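Restriction endonuclease EcoP15I, modification subunit (Escherichia coli, PDB 4ZCF) binds the site 5'-CAGCAG-3' as a homodimer and methylates one adenine on its N6 with S-adenosyl-L-methionine, and joins the Res subunit to cut DNA. Local coordinates at residues Thr176-Arg181 and Lys208-Glu213; Lys63-Leu68 and Phe133-Asp138; Asn202-Leu207 and Tyr243-Thr248. All blocks are in the same frame, centred on the assembly; numbering follows the deposited sequence.

Contact 1 (Thr176-Arg181 and Lys208-Glu213); sequences TFIYPR and KLVCDE. With MN (manganese (II) ion), chain G.
V210 sends one methyl to each of two neighbouring residues, I178 and Y179, of helix 171-188. Its CG1 meets I178 CD1 at 3.6 Å, the two side chains crossing obliquely. V210 CG2 comes up to the edge of the tyrosine ring, near its plane, and lies 3.9 Å from Y179 CD2. Y179 holds CG anti to its backbone N (chi1 -177°), and this carries the ring alongside helix 204-215, so that the same CD2-CE2 edge that receives V210 runs on to E213. There Y179 CE2 stands 4.3 Å from E213 OE1, again near the ring plane, a loose approach of a ring C-H edge to a carboxylate oxygen. E213 OE2 binds the manganese ion at 2.4 Å, and OE1 stays well back, so the metal is held through one oxygen of this carboxylate. The segment axes come no nearer than 10.9 Å and cross at -32°, and W60 of strand 57-60 packs against both Y179 and V210. With no hydrogen bond between the segments, the join rests on apolar packing by V210, and it gives way to a polar, metal-binding end at E213.

Contact 2 (Lys63-Leu68 and Phe133-Asp138); sequences KSYARL and FVYNDD
Y65 and Y135 both carry CG anti to the backbone N (chi1 -175° and -173°), which points the two rings so that their hydroxyls meet at one carboxylate. D137 instead has CG tucked between its backbone N and carbonyl carbon (chi1 65°), and that turns OD2 toward both phenols. Y65 OH donates to D137 OD2 at 2.7 Å, arriving on the syn side and slightly out of the carboxylate plane; the tyrosine ring and the carboxylate are nearly coplanar. Y135 OH, from the same segment as the aspartate, donates to D137 OD2 as well, also at 2.7 Å but through the anti lone pair. Y135 OH also lies at the edge of the other ring, 3.6 Å from Y65 CE2. Residues 133-138 belong to the loop that follows strand 117-122 of the methyltransferase domain and the predicted cofactor-binding residues 123-126, and here that loop is tied to helix 63-71, far upstream in sequence. Two donors on a single oxygen would be expected to favour the charged form of D137. With an alanine in place of D137, both tyrosine hydroxyls would probably lose their shared acceptor, leaving the loop joined to helix 63-71 here mainly by packing of Y135 on Y65. T164 of helix 154-164 packs against both rings, and helix 171-188 touches them through T176 on Y65 and F177 on Y135.

Contact 3 (Asn202-Leu207 and Tyr243-Thr248); sequences NEFSQL and YIIVYT
Y243 starts the strand segment by laying its ring face to face on F204, centroids 4.1 Å apart and planes 10° from parallel. The rings are offset: Y243 CD2 sits over one face of F204 toward the rim, and F204 CD2 does the same over Y243. F204 reaches this position with CG anti to the backbone N (chi1 174°), which lifts its ring off the start of helix 204-215 toward the strand. I244 points away from the helix. I245 turns back and divides its work: CG2 butts against the edge of the F204 ring, near its plane, at 3.6 Å from CE1, while CD1 runs to L207 CD2 at 3.8 Å, the next turn of the helix. Y247, also directed toward the helix, makes its polar link just beyond this segment, hydrogen-bonding through OH to D212. The pair of rings lies at the dimer interface, where F204 meets F204, and Y243 packs on Y243, of the second subunit. Strand 241-248 runs antiparallel between strands 193-199 and 220-227, and helix 204-215 packs on it: this is the reversed hairpin strand that marks the class I S-adenosylmethionine-dependent methyltransferase fold.

How the contacts relate
Along the chain contact 2 closes before contacts 1 and 3 open, whereas the segments of those two alternate. Contacts 1 and 3 share helix 204-215, their centres about 10 Å apart, and C211 packs on I245 between them. Contacts 1 and 2, about 12 Å between centres, meet where Y179 and P180 of helix 171-188 lie against A66. Contacts 2 and 3 lie about 19 Å apart between centres and do not touch. Together they form a layered run from helix 63-71 and its loop, through two helices, to the central sheet of the methyltransferase domain, and so connect that helix to the dimer interface of an enzyme that works as a homodimer.

Contact 1 (Thr176-Arg181 and Lys208-Glu213)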
loop_
_atom_site.group_PDB
_atom_site.type_symbol
_atom_site.label_atom_id
_atom_site.label_comp_id
_atom_site.label_asym_id
_atom_site.label_seq_id
_atom_site.Cartn_x
_atom_site.Cartn_y
_atom_site.Cartn_z
ATOM N N THR A 176 9.023 -0.945 -16.899
ATOM C CA THR A 176 8.490 -2.065 -17.685
ATOM C C THR A 176 8.962 -3.368 -17.025
ATOM O O THR A 176 8.216 -4.348 -16.991
ATOM C CB THR A 176 8.920 -1.950 -19.178
ATOM O OG1 THR A 176 8.653 -0.630 -19.658
ATOM C CG2 THR A 176 8.226 -2.976 -20.085
ATOM N N PHE A 177 10.198 -3.369 -16.502
ATOM C CA PHE A 177 10.790 -4.514 -15.815
ATOM C C PHE A 177 10.134 -4.820 -14.456
ATOM O O PHE A 177 9.704 -5.961 -14.275
ATOM C CB PHE A 177 12.325 -4.390 -15.733
ATOM C CG PHE A 177 13.012 -5.398 -14.828
ATOM C CD1 PHE A 177 12.983 -6.757 -15.121
ATOM C CD2 PHE A 177 13.699 -4.982 -13.693
ATOM C CE1 PHE A 177 13.598 -7.681 -14.281
ATOM C CE2 PHE A 177 14.296 -5.906 -12.847
ATOM C CZ PHE A 177 14.245 -7.248 -13.148
ATOM N N ILE A 178 10.023 -3.831 -13.518
ATOM C CA ILE A 178 9.422 -4.111 -12.189
ATOM C C ILE A 178 7.920 -4.283 -12.123
ATOM O O ILE A 178 7.475 -5.105 -11.329
ATOM C CB ILE A 178 9.951 -3.267 -10.984
ATOM C CG1 ILE A 178 9.942 -1.772 -11.284
ATOM C CG2 ILE A 178 11.338 -3.736 -10.494
ATOM C CD1 ILE A 178 8.640 -1.069 -11.060
ATOM N N TYR A 179 7.131 -3.446 -12.854
ATOM C CA TYR A 179 5.661 -3.493 -12.833
ATOM C C TYR A 179 5.038 -4.908 -12.740
ATOM O O TYR A 179 4.266 -5.135 -11.790
ATOM C CB TYR A 179 5.018 -2.676 -13.988
ATOM C CG TYR A 179 3.497 -2.653 -13.935
ATOM C CD1 TYR A 179 2.746 -3.736 -14.384
ATOM C CD2 TYR A 179 2.812 -1.571 -13.380
ATOM C CE1 TYR A 179 1.363 -3.769 -14.244
ATOM C CE2 TYR A 179 1.422 -1.581 -13.264
ATOM C CZ TYR A 179 0.702 -2.684 -13.699
ATOM O OH TYR A 179 -0.669 -2.741 -13.588
ATOM N N PRO A 180 5.272 -5.860 -13.699
ATOM C CA PRO A 180 4.567 -7.145 -13.614
ATOM C C PRO A 180 4.974 -7.982 -12.409
ATOM O O PRO A 180 4.170 -8.772 -11.902
ATOM C CB PRO A 180 4.899 -7.804 -14.941
ATOM C CG PRO A 180 6.215 -7.231 -15.330
ATOM C CD PRO A 180 6.115 -5.809 -14.918
ATOM N N ARG A 181 6.215 -7.803 -11.953
ATOM C CA ARG A 181 6.771 -8.485 -10.783
ATOM C C ARG A 181 6.075 -8.038 -9.474
ATOM O O ARG A 181 5.554 -8.884 -8.730
ATOM C CB ARG A 181 8.289 -8.306 -10.764
ATOM C CG ARG A 181 8.951 -9.136 -11.869
ATOM C CD ARG A 181 10.266 -8.587 -12.338
ATOM N NE ARG A 181 10.908 -9.492 -13.294
ATOM C CZ ARG A 181 10.642 -9.528 -14.597
ATOM N NH1 ARG A 181 9.755 -8.684 -15.129
ATOM N NH2 ARG A 181 11.243 -10.415 -15.377
ATOM N N LYS A 208 8.217 4.675 -6.172
ATOM C CA LYS A 208 7.258 5.134 -5.184
ATOM C C LYS A 208 5.951 5.470 -5.868
ATOM O O LYS A 208 4.892 5.101 -5.349
ATOM C CB LYS A 208 7.801 6.356 -4.410
ATOM C CG LYS A 208 8.433 6.019 -3.070
ATOM C CD LYS A 208 7.402 5.593 -1.988
ATOM C CE LYS A 208 6.698 6.740 -1.302
ATOM N NZ LYS A 208 5.553 7.248 -2.106
ATOM N N LEU A 209 6.032 6.117 -7.059
ATOM C CA LEU A 209 4.855 6.435 -7.876
ATOM C C LEU A 209 4.184 5.200 -8.492
ATOM O O LEU A 209 2.949 5.139 -8.492
ATOM C CB LEU A 209 5.113 7.563 -8.903
ATOM C CG LEU A 209 5.364 8.987 -8.301
ATOM C CD1 LEU A 209 5.354 10.033 -9.368
ATOM C CD2 LEU A 209 4.322 9.363 -7.261
ATOM N N VAL A 210 4.970 4.178 -8.923
ATOM C CA VAL A 210 4.405 2.909 -9.437
ATOM C C VAL A 210 3.796 2.062 -8.318
ATOM O O VAL A 210 2.841 1.328 -8.564
ATOM C CB VAL A 210 5.347 2.125 -10.385
ATOM C CG1 VAL A 210 6.324 1.251 -9.628
ATOM C CG2 VAL A 210 4.560 1.293 -11.383
ATOM N N CYS A 211 4.317 2.190 -7.080
ATOM C CA CYS A 211 3.796 1.481 -5.908
ATOM C C CYS A 211 2.482 2.063 -5.490
ATOM O O CYS A 211 1.613 1.349 -4.979
ATOM C CB CYS A 211 4.796 1.508 -4.764
ATOM S SG CYS A 211 6.086 0.262 -4.893
ATOM N N ASP A 212 2.340 3.380 -5.696
ATOM C CA ASP A 212 1.103 4.118 -5.485
ATOM C C ASP A 212 0.054 3.539 -6.424
ATOM O O ASP A 212 -1.005 3.154 -5.960
ATOM C CB ASP A 212 1.314 5.622 -5.707
ATOM C CG ASP A 212 2.051 6.353 -4.579
ATOM O OD1 ASP A 212 2.154 5.790 -3.468
ATOM O OD2 ASP A 212 2.484 7.522 -4.798
ATOM N N GLU A 213 0.413 3.320 -7.697
ATOM C CA GLU A 213 -0.461 2.714 -8.706
ATOM C C GLU A 213 -0.911 1.307 -8.330
ATOM O O GLU A 213 -2.121 1.073 -8.224
ATOM C CB GLU A 213 0.263 2.684 -10.076
ATOM C CG GLU A 213 -0.423 3.468 -11.177
ATOM C CD GLU A 213 -1.588 2.730 -11.789
ATOM O OE1 GLU A 213 -1.380 1.596 -12.282
ATOM O OE2 GLU A 213 -2.718 3.271 -11.746
HETATM MN MN MN G . -4.506 4.100 -13.048
#

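Contact 2 (Lys63-Leu68 and Phe133-Asp138)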
loop_
_atom_site.group_PDB
_atom_site.type_symbol
_atom_site.label_atom_id
_atom_site.label_comp_id
_atom_site.label_asym_id
_atom_site.label_seq_id
_atom_site.Cartn_x
_atom_site.Cartn_y
_atom_site.Cartn_z
ATOM N N LYS A 63 4.049 0.638 -20.558
ATOM C CA LYS A 63 3.062 0.417 -19.509
ATOM C C LYS A 63 2.055 -0.630 -19.969
ATOM O O LYS A 63 1.705 -1.513 -19.180
ATOM C CB LYS A 63 2.353 1.733 -19.132
ATOM C CG LYS A 63 1.535 1.633 -17.853
ATOM C CD LYS A 63 1.130 2.990 -17.282
ATOM C CE LYS A 63 0.247 2.799 -16.059
ATOM N NZ LYS A 63 0.098 4.043 -15.258
ATOM N N SER A 64 1.591 -0.533 -21.248
ATOM C CA SER A 64 0.646 -1.486 -21.854
ATOM C C SER A 64 1.285 -2.855 -22.024
ATOM O O SER A 64 0.591 -3.862 -21.872
ATOM C CB SER A 64 0.086 -0.967 -23.182
ATOM O OG SER A 64 1.066 -0.409 -24.044
ATOM N N TYR A 65 2.611 -2.882 -22.317
ATOM C CA TYR A 65 3.460 -4.068 -22.445
ATOM C C TYR A 65 3.657 -4.738 -21.074
ATOM O O TYR A 65 3.615 -5.971 -20.997
ATOM C CB TYR A 65 4.830 -3.701 -23.070
ATOM C CG TYR A 65 5.734 -4.888 -23.352
ATOM C CD1 TYR A 65 5.563 -5.665 -24.493
ATOM C CD2 TYR A 65 6.789 -5.205 -22.502
ATOM C CE1 TYR A 65 6.392 -6.755 -24.760
ATOM C CE2 TYR A 65 7.642 -6.275 -22.772
ATOM C CZ TYR A 65 7.434 -7.056 -23.897
ATOM O OH TYR A 65 8.267 -8.114 -24.177
ATOM N N ALA A 66 3.904 -3.940 -20.008
ATOM C CA ALA A 66 4.062 -4.439 -18.627
ATOM C C ALA A 66 2.746 -5.046 -18.122
ATOM O O ALA A 66 2.774 -6.078 -17.463
ATOM C CB ALA A 66 4.522 -3.325 -17.704
ATOM N N ARG A 67 1.600 -4.439 -18.477
ATOM C CA ARG A 67 0.260 -4.945 -18.128
ATOM C C ARG A 67 -0.030 -6.332 -18.784
ATOM O O ARG A 67 -0.605 -7.217 -18.146
ATOM C CB ARG A 67 -0.830 -3.913 -18.480
ATOM C CG ARG A 67 -0.951 -2.791 -17.444
ATOM C CD ARG A 67 -2.181 -1.912 -17.638
ATOM N NE ARG A 67 -1.961 -0.838 -18.613
ATOM C CZ ARG A 67 -2.411 -0.843 -19.868
ATOM N NH1 ARG A 67 -3.128 -1.867 -20.322
ATOM N NH2 ARG A 67 -2.153 0.177 -20.676
ATOM N N LEU A 68 0.416 -6.509 -20.039
ATOM C CA LEU A 68 0.310 -7.734 -20.830
ATOM C C LEU A 68 1.146 -8.848 -20.181
ATOM O O LEU A 68 0.608 -9.914 -19.863
ATOM C CB LEU A 68 0.805 -7.452 -22.265
ATOM C CG LEU A 68 0.829 -8.634 -23.233
ATOM C CD1 LEU A 68 -0.569 -9.284 -23.381
ATOM C CD2 LEU A 68 1.367 -8.208 -24.549
ATOM N N PHE A 133 22.437 -2.535 -15.766
ATOM C CA PHE A 133 21.011 -2.765 -15.987
ATOM C C PHE A 133 20.676 -2.378 -17.423
ATOM O O PHE A 133 20.984 -1.271 -17.873
ATOM C CB PHE A 133 20.086 -1.992 -15.004
ATOM C CG PHE A 133 18.618 -2.037 -15.411
ATOM C CD1 PHE A 133 17.835 -3.156 -15.133
ATOM C CD2 PHE A 133 18.054 -1.010 -16.173
ATOM C CE1 PHE A 133 16.500 -3.229 -15.578
ATOM C CE2 PHE A 133 16.729 -1.096 -16.626
ATOM C CZ PHE A 133 15.969 -2.211 -16.336
ATOM N N VAL A 134 19.991 -3.291 -18.098
ATOM C CA VAL A 134 19.503 -3.172 -19.466
ATOM C C VAL A 134 18.207 -3.961 -19.495
ATOM O O VAL A 134 18.152 -5.037 -18.895
ATOM C CB VAL A 134 20.546 -3.652 -20.554
ATOM C CG1 VAL A 134 21.160 -5.017 -20.228
ATOM C CG2 VAL A 134 19.947 -3.668 -21.953
ATOM N N TYR A 135 17.157 -3.428 -20.138
ATOM C CA TYR A 135 15.937 -4.207 -20.279
ATOM C C TYR A 135 16.153 -5.210 -21.429
ATOM O O TYR A 135 16.640 -4.831 -22.511
ATOM C CB TYR A 135 14.693 -3.352 -20.592
ATOM C CG TYR A 135 13.444 -4.203 -20.560
ATOM C CD1 TYR A 135 13.048 -4.940 -21.677
ATOM C CD2 TYR A 135 12.746 -4.398 -19.373
ATOM C CE1 TYR A 135 11.988 -5.842 -21.610
ATOM C CE2 TYR A 135 11.669 -5.278 -19.302
ATOM C CZ TYR A 135 11.287 -5.986 -20.423
ATOM O OH TYR A 135 10.233 -6.848 -20.321
ATOM N N ASN A 136 15.773 -6.480 -21.178
ATOM C CA ASN A 136 15.810 -7.599 -22.124
ATOM C C ASN A 136 14.923 -8.721 -21.582
ATOM O O ASN A 136 14.918 -8.983 -20.378
ATOM C CB ASN A 136 17.266 -8.123 -22.389
ATOM C CG ASN A 136 18.052 -7.408 -23.501
ATOM O OD1 ASN A 136 17.517 -6.976 -24.544
ATOM N ND2 ASN A 136 19.362 -7.293 -23.316
ATOM N N ASP A 137 14.164 -9.362 -22.466
ATOM C CA ASP A 137 13.324 -10.498 -22.116
ATOM C C ASP A 137 13.346 -11.557 -23.240
ATOM O O ASP A 137 13.985 -11.350 -24.281
ATOM C CB ASP A 137 11.898 -10.054 -21.730
ATOM C CG ASP A 137 11.064 -9.417 -22.826
ATOM O OD1 ASP A 137 11.091 -9.924 -23.971
ATOM O OD2 ASP A 137 10.301 -8.482 -22.517
ATOM N N ASP A 138 12.657 -12.688 -23.013
ATOM C CA ASP A 138 12.561 -13.812 -23.948
ATOM C C ASP A 138 11.713 -13.454 -25.192
ATOM O O ASP A 138 12.277 -13.289 -26.278
ATOM C CB ASP A 138 12.016 -15.053 -23.216
ATOM C CG ASP A 138 10.656 -14.822 -22.569
ATOM O OD1 ASP A 138 10.589 -14.043 -21.577
ATOM O OD2 ASP A 138 9.642 -15.335 -23.115
#

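Contact 3 (Asn202-Leu207 and Tyr243-Thr248)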
loop_
_atom_site.group_PDB
_atom_site.type_symbol
_atom_site.label_atom_id
_atom_site.label_comp_id
_atom_site.label_asym_id
_atom_site.label_seq_id
_atom_site.Cartn_x
_atom_site.Cartn_y
_atom_site.Cartn_z
ATOM N N ASN A 202 18.310 6.957 -7.866
ATOM C CA ASN A 202 18.040 6.825 -9.296
ATOM C C ASN A 202 16.580 6.593 -9.650
ATOM O O ASN A 202 16.041 7.342 -10.465
ATOM C CB ASN A 202 18.985 5.823 -9.947
ATOM C CG ASN A 202 20.410 6.268 -9.854
ATOM O OD1 ASN A 202 20.801 7.267 -10.452
ATOM N ND2 ASN A 202 21.195 5.601 -9.017
ATOM N N GLU A 203 15.923 5.635 -8.970
ATOM C CA GLU A 203 14.526 5.247 -9.213
ATOM C C GLU A 203 13.575 5.405 -8.025
ATOM O O GLU A 203 12.433 4.945 -8.114
ATOM C CB GLU A 203 14.456 3.797 -9.756
ATOM C CG GLU A 203 15.251 3.558 -11.028
ATOM C CD GLU A 203 14.772 4.319 -12.250
ATOM O OE1 GLU A 203 13.566 4.648 -12.308
ATOM O OE2 GLU A 203 15.602 4.590 -13.149
ATOM N N PHE A 204 14.019 6.050 -6.931
ATOM C CA PHE A 204 13.196 6.237 -5.727
ATOM C C PHE A 204 11.794 6.792 -6.016
ATOM O O PHE A 204 10.820 6.118 -5.698
ATOM C CB PHE A 204 13.944 7.035 -4.629
ATOM C CG PHE A 204 13.156 7.411 -3.389
ATOM C CD1 PHE A 204 12.350 6.478 -2.742
ATOM C CD2 PHE A 204 13.271 8.676 -2.831
ATOM C CE1 PHE A 204 11.646 6.816 -1.582
ATOM C CE2 PHE A 204 12.551 9.015 -1.671
ATOM C CZ PHE A 204 11.747 8.082 -1.060
ATOM N N SER A 205 11.698 7.978 -6.655
ATOM C CA SER A 205 10.427 8.650 -6.992
ATOM C C SER A 205 9.568 7.845 -7.953
ATOM O O SER A 205 8.381 7.660 -7.677
ATOM C CB SER A 205 10.686 10.047 -7.544
ATOM O OG SER A 205 11.827 10.618 -6.926
ATOM N N GLN A 206 10.178 7.305 -9.033
ATOM C CA GLN A 206 9.518 6.461 -10.058
ATOM C C GLN A 206 8.941 5.174 -9.502
ATOM O O GLN A 206 7.847 4.786 -9.912
ATOM C CB GLN A 206 10.468 6.141 -11.210
ATOM C CG GLN A 206 10.742 7.342 -12.125
ATOM C CD GLN A 206 11.748 8.357 -11.603
ATOM O OE1 GLN A 206 12.419 8.198 -10.560
ATOM N NE2 GLN A 206 11.883 9.422 -12.356
ATOM N N LEU A 207 9.648 4.513 -8.562
ATOM C CA LEU A 207 9.158 3.290 -7.916
ATOM C C LEU A 207 8.043 3.618 -6.955
ATOM O O LEU A 207 7.051 2.897 -6.906
ATOM C CB LEU A 207 10.295 2.610 -7.154
ATOM C CG LEU A 207 9.949 1.457 -6.201
ATOM C CD1 LEU A 207 9.415 0.186 -6.964
ATOM C CD2 LEU A 207 11.130 1.169 -5.305
ATOM N N TYR A 243 17.437 3.980 0.351
ATOM C CA TYR A 243 16.113 3.851 0.953
ATOM C C TYR A 243 15.559 2.447 0.969
ATOM O O TYR A 243 16.043 1.572 0.280
ATOM C CB TYR A 243 15.107 4.789 0.224
ATOM C CG TYR A 243 15.619 6.189 -0.073
ATOM C CD1 TYR A 243 15.441 7.225 0.839
ATOM C CD2 TYR A 243 16.255 6.481 -1.277
ATOM C CE1 TYR A 243 15.932 8.508 0.585
ATOM C CE2 TYR A 243 16.747 7.765 -1.545
ATOM C CZ TYR A 243 16.562 8.780 -0.619
ATOM O OH TYR A 243 17.032 10.047 -0.865
ATOM N N ILE A 244 14.518 2.260 1.758
ATOM C CA ILE A 244 13.693 1.063 1.887
ATOM C C ILE A 244 12.239 1.583 1.930
ATOM O O ILE A 244 11.833 2.166 2.936
ATOM C CB ILE A 244 14.063 0.142 3.093
ATOM C CG1 ILE A 244 15.614 -0.160 3.107
ATOM C CG2 ILE A 244 13.202 -1.161 3.074
ATOM C CD1 ILE A 244 16.208 -1.019 4.224
ATOM N N ILE A 245 11.512 1.461 0.793
ATOM C CA ILE A 245 10.103 1.837 0.690
ATOM C C ILE A 245 9.259 0.671 1.256
ATOM O O ILE A 245 9.601 -0.481 1.046
ATOM C CB ILE A 245 9.642 2.342 -0.711
ATOM C CG1 ILE A 245 9.258 1.219 -1.640
ATOM C CG2 ILE A 245 10.632 3.317 -1.375
ATOM C CD1 ILE A 245 8.340 1.692 -2.719
ATOM N N VAL A 246 8.224 0.972 2.048
ATOM C CA VAL A 246 7.395 -0.048 2.707
ATOM C C VAL A 246 5.917 0.182 2.350
ATOM O O VAL A 246 5.447 1.319 2.386
ATOM C CB VAL A 246 7.639 -0.058 4.251
ATOM C CG1 VAL A 246 6.924 -1.209 4.932
ATOM C CG2 VAL A 246 9.124 -0.088 4.586
ATOM N N TYR A 247 5.215 -0.873 1.943
ATOM C CA TYR A 247 3.787 -0.821 1.607
ATOM C C TYR A 247 3.114 -2.031 2.236
ATOM O O TYR A 247 3.771 -2.995 2.596
ATOM C CB TYR A 247 3.537 -0.799 0.072
ATOM C CG TYR A 247 3.705 0.552 -0.603
ATOM C CD1 TYR A 247 4.968 1.107 -0.798
ATOM C CD2 TYR A 247 2.602 1.269 -1.062
ATOM C CE1 TYR A 247 5.127 2.359 -1.382
ATOM C CE2 TYR A 247 2.751 2.528 -1.647
ATOM C CZ TYR A 247 4.018 3.057 -1.823
ATOM O OH TYR A 247 4.197 4.261 -2.454
ATOM N N THR A 248 1.809 -1.951 2.397
ATOM C CA THR A 248 0.972 -2.998 2.962
ATOM C C THR A 248 -0.047 -3.416 1.904
ATOM O O THR A 248 -0.245 -2.672 0.940
ATOM C CB THR A 248 0.372 -2.528 4.301
ATOM O OG1 THR A 248 -0.374 -3.583 4.897
ATOM C CG2 THR A 248 -0.470 -1.286 4.175
#